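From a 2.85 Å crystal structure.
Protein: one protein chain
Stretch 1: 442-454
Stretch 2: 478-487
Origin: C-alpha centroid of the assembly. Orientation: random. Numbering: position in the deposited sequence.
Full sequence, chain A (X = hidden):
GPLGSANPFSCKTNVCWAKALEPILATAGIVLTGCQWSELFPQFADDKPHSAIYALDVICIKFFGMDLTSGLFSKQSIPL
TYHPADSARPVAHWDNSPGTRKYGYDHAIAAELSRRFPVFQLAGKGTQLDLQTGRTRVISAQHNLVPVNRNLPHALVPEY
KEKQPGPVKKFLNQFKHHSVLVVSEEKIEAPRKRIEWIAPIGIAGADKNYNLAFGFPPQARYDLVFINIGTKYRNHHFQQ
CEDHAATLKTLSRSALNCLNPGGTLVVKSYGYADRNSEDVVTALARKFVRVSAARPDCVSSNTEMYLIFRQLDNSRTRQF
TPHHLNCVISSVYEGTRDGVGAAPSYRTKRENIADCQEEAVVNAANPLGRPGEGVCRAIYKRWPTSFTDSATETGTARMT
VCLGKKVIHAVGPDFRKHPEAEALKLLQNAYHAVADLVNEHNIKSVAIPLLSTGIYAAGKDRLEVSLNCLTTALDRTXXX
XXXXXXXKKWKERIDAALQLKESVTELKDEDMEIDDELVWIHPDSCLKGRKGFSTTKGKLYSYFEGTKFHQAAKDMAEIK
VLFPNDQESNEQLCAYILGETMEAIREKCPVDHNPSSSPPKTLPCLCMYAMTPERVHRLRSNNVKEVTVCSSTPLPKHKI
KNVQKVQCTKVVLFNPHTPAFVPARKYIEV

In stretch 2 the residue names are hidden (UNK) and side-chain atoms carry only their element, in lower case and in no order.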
# COMPACT_ATOMS: atom_id res chain seq x y z
N ASN A 442 -0.41 -18.91 1.15
CA ASN A 442 -1.42 -18.93 2.20
C ASN A 442 -1.12 -19.93 3.30
O ASN A 442 -1.97 -20.72 3.70
CB ASN A 442 -2.81 -19.21 1.63
CG ASN A 442 -3.91 -18.85 2.60
OD1 ASN A 442 -3.70 -18.08 3.54
ND2 ASN A 442 -5.10 -19.40 2.38
N ILE A 443 0.12 -19.89 3.78
CA ILE A 443 0.56 -20.75 4.87
C ILE A 443 -0.03 -20.26 6.19
O ILE A 443 0.11 -19.10 6.56
CB ILE A 443 2.09 -20.76 4.93
CG1 ILE A 443 2.64 -21.29 3.60
CG2 ILE A 443 2.57 -21.57 6.13
CD1 ILE A 443 4.13 -21.40 3.55
N LYS A 444 -0.72 -21.17 6.87
CA LYS A 444 -1.48 -20.83 8.07
C LYS A 444 -0.62 -20.75 9.34
O LYS A 444 -0.90 -19.96 10.25
CB LYS A 444 -2.62 -21.83 8.27
CG LYS A 444 -3.60 -21.92 7.10
CD LYS A 444 -4.64 -20.81 7.17
CE LYS A 444 -5.86 -21.13 6.32
NZ LYS A 444 -6.76 -19.94 6.15
N SER A 445 0.41 -21.58 9.42
CA SER A 445 1.30 -21.58 10.57
C SER A 445 2.73 -21.81 10.11
O SER A 445 2.96 -22.56 9.15
CB SER A 445 0.91 -22.68 11.55
OG SER A 445 0.81 -23.93 10.90
N VAL A 446 3.68 -21.20 10.79
CA VAL A 446 5.07 -21.37 10.39
C VAL A 446 5.97 -21.50 11.61
O VAL A 446 5.85 -20.73 12.56
CB VAL A 446 5.53 -20.21 9.48
CG1 VAL A 446 5.22 -18.88 10.12
CG2 VAL A 446 7.01 -20.33 9.17
N ALA A 447 6.84 -22.51 11.59
CA ALA A 447 7.87 -22.65 12.62
C ALA A 447 9.13 -22.01 12.08
O ALA A 447 9.55 -22.31 10.97
CB ALA A 447 8.13 -24.11 12.92
N ILE A 448 9.73 -21.13 12.88
CA ILE A 448 10.89 -20.39 12.42
C ILE A 448 11.90 -20.18 13.56
O ILE A 448 11.52 -19.94 14.70
CB ILE A 448 10.43 -19.04 11.85
CG1 ILE A 448 11.61 -18.17 11.45
CG2 ILE A 448 9.55 -18.31 12.85
CD1 ILE A 448 11.19 -16.93 10.70
N PRO A 449 13.20 -20.28 13.24
CA PRO A 449 14.25 -19.99 14.21
C PRO A 449 14.69 -18.54 14.10
O PRO A 449 14.21 -17.84 13.21
CB PRO A 449 15.38 -20.91 13.74
CG PRO A 449 15.24 -20.89 12.27
CD PRO A 449 13.75 -20.80 11.98
N LEU A 450 15.61 -18.09 14.94
CA LEU A 450 16.11 -16.73 14.81
C LEU A 450 17.33 -16.76 13.93
O LEU A 450 18.39 -17.25 14.32
CB LEU A 450 16.45 -16.13 16.18
CG LEU A 450 15.30 -15.94 17.16
CD1 LEU A 450 15.77 -15.20 18.40
CD2 LEU A 450 14.15 -15.19 16.52
N LEU A 451 17.20 -16.20 12.73
CA LEU A 451 18.27 -16.24 11.75
C LEU A 451 19.49 -15.47 12.24
O LEU A 451 19.37 -14.44 12.91
CB LEU A 451 17.78 -15.68 10.42
CG LEU A 451 16.60 -16.43 9.79
CD1 LEU A 451 16.17 -15.78 8.48
CD2 LEU A 451 16.96 -17.89 9.55
N SER A 452 20.66 -16.00 11.91
CA SER A 452 21.94 -15.34 12.17
C SER A 452 22.25 -15.14 13.64
O SER A 452 23.01 -14.24 13.98
CB SER A 452 21.99 -13.97 11.48
OG SER A 452 21.85 -14.08 10.07
N THR A 453 21.65 -15.93 14.52
CA THR A 453 22.03 -15.87 15.93
C THR A 453 23.02 -16.94 16.41
O THR A 453 23.62 -16.80 17.48
CB THR A 453 20.79 -15.98 16.82
OG1 THR A 453 20.27 -17.31 16.77
CG2 THR A 453 19.71 -14.99 16.36
N GLY A 454 23.22 -17.99 15.62
CA GLY A 454 24.11 -19.07 16.04
C GLY A 454 25.60 -18.95 15.76
O GLY A 454 26.43 -19.09 16.65
N UNK A 478 -0.67 -13.30 7.68
CA UNK A 478 -1.82 -13.77 8.45
C UNK A 478 -1.51 -15.03 9.26
O UNK A 478 -2.39 -15.61 9.88
o UNK A 478 -4.12 -12.75 5.86
c UNK A 478 -3.61 -12.74 7.00
o UNK A 478 -3.56 -11.72 7.72
c UNK A 478 -3.01 -14.02 7.54
N UNK A 479 -0.26 -15.47 9.23
CA UNK A 479 0.13 -16.75 9.81
C UNK A 479 0.33 -16.69 11.32
O UNK A 479 0.79 -15.69 11.85
c UNK A 479 1.40 -17.25 9.13
N UNK A 480 -0.02 -17.78 12.00
CA UNK A 480 0.38 -17.99 13.38
C UNK A 480 1.84 -18.40 13.38
O UNK A 480 2.23 -19.31 12.65
o UNK A 480 -2.03 -17.45 14.79
o UNK A 480 -2.81 -19.44 14.30
c UNK A 480 -1.86 -18.63 14.40
c UNK A 480 -0.47 -19.10 14.03
N UNK A 481 2.65 -17.75 14.21
CA UNK A 481 4.09 -17.99 14.20
C UNK A 481 4.56 -18.65 15.49
O UNK A 481 4.23 -18.21 16.58
c UNK A 481 4.88 -16.68 13.99
c UNK A 481 4.51 -16.06 12.65
c UNK A 481 6.37 -16.95 14.05
N UNK A 482 5.31 -19.73 15.33
CA UNK A 482 5.94 -20.39 16.46
C UNK A 482 7.46 -20.32 16.33
O UNK A 482 8.05 -20.93 15.43
c UNK A 482 6.20 -22.54 17.73
o UNK A 482 4.08 -21.91 16.76
c UNK A 482 5.50 -21.86 16.57
N UNK A 483 8.09 -19.55 17.21
CA UNK A 483 9.53 -19.41 17.26
C UNK A 483 10.14 -20.53 18.11
O UNK A 483 9.82 -20.69 19.29
c UNK A 483 9.24 -16.92 17.08
c UNK A 483 11.42 -17.86 17.88
c UNK A 483 9.92 -18.04 17.87
c UNK A 483 9.42 -15.55 17.68
N UNK A 484 11.03 -21.30 17.49
CA UNK A 484 11.67 -22.44 18.14
C UNK A 484 13.05 -22.01 18.55
O UNK A 484 13.77 -21.42 17.75
c UNK A 484 9.27 -26.47 17.63
o UNK A 484 6.99 -26.71 16.96
c UNK A 484 11.75 -23.63 17.18
c UNK A 484 8.18 -24.70 16.45
c UNK A 484 10.43 -25.72 17.68
c UNK A 484 9.34 -23.96 16.51
c UNK A 484 10.48 -24.45 17.12
c UNK A 484 8.15 -25.96 17.01
N UNK A 485 13.44 -22.27 19.79
CA UNK A 485 14.77 -21.86 20.20
C UNK A 485 15.57 -22.72 21.18
O UNK A 485 15.06 -23.17 22.22
s UNK A 485 13.37 -20.30 22.03
c UNK A 485 14.68 -20.46 20.80
N UNK A 486 16.80 -23.01 20.77
CA UNK A 486 17.97 -22.82 21.61
C UNK A 486 17.86 -23.19 23.09
O UNK A 486 17.53 -24.32 23.46
c UNK A 486 18.81 -20.86 20.10
c UNK A 486 20.30 -21.11 19.88
c UNK A 486 18.39 -21.34 21.49
c UNK A 486 18.50 -19.40 19.97
N UNK A 487 18.14 -22.18 23.91
CA UNK A 487 18.45 -22.31 25.33
C UNK A 487 17.33 -21.70 26.15
O UNK A 487 16.68 -20.76 25.71
o UNK A 487 19.86 -22.45 27.85
c UNK A 487 19.77 -21.57 25.62
o UNK A 487 20.52 -20.38 27.54
c UNK A 487 20.07 -21.47 27.11

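Position 478 carries two side-chain carbons, the second bearing two oxygens; this short carboxylate is Asp-478, which makes no contact with stretch 1. At position 479 a single carbon points toward the other stretch, its CB lying 3.4 Å from the O of Ile-443 and 4.3 Å from CG1 of Val-446. One carbon makes this Ala-479.

Position 480 again has two carbons, the second with two oxygens. Its backbone N donates to the O of Lys-444 at 2.9 Å, and its own O accepts from the N of Val-446 at 3.0 Å, which opens the ladder between the strands. The carboxylate identifies Asp-480, whose side chain lies on the same face as Ser-445 and is hydrogen-bonded elsewhere in the structure.

At position 481 one carbon carries two more, a fork at CB with no oxygen, packed against Val-446 and Ile-448. It is Val-481, a t rotamer that sets CG2 3.9 Å from CG1 of Val-446 and CG1 3.7 Å from CG2 of Ile-448, so its two methyls serve successive residues on one face of the sheet.

Position 482 is also forked at CB, but one arm is oxygen and the other carbon, hence Thr-482. Its backbone bonds both ways: N to the O of Val-446 at 3.0 Å, and O from the N of Ile-448 at 3.1 Å.

Four carbons at position 483, forked at the first with one arm two carbons long, give Ile-483. Its CG2 lies 4.1 Å from CD2 of Leu-450, extending the apolar face beyond Ile-448.

Position 484 has one carbon, then a six-carbon ring bearing an oxygen: Tyr-484. CE1 approaches CB of Ala-447 to 3.6 Å, the ring meeting the methyl obliquely, while N donates to the O of Ile-448 at 3.1 Å.

A carbon followed by sulfur at position 485 is Cys-485, without contact here. Position 486 has four carbons forked at the second, Leu-486; its CD1 lies 4.2 Å from OG1 of Thr-453, a hydroxyl that also donates to the O of Leu-450. Position 487, two carbons and two oxygens, is Asp-487, poorly ordered and capping the helix that follows.

The contact is a parallel pairing in which Val-446 and Ile-448 each use both N and O, bonding to residues flanking their partners in register. Alternation then sorts the side chains: Val-446, Ile-448, Val-481 and Ile-483 form one buried aliphatic face, while Ser-445, Ala-447, Asp-480 and Thr-482 occupy the other. Together the stretches bury 604 Å².

Stretch 2 (478-487) DADVTIYCLD
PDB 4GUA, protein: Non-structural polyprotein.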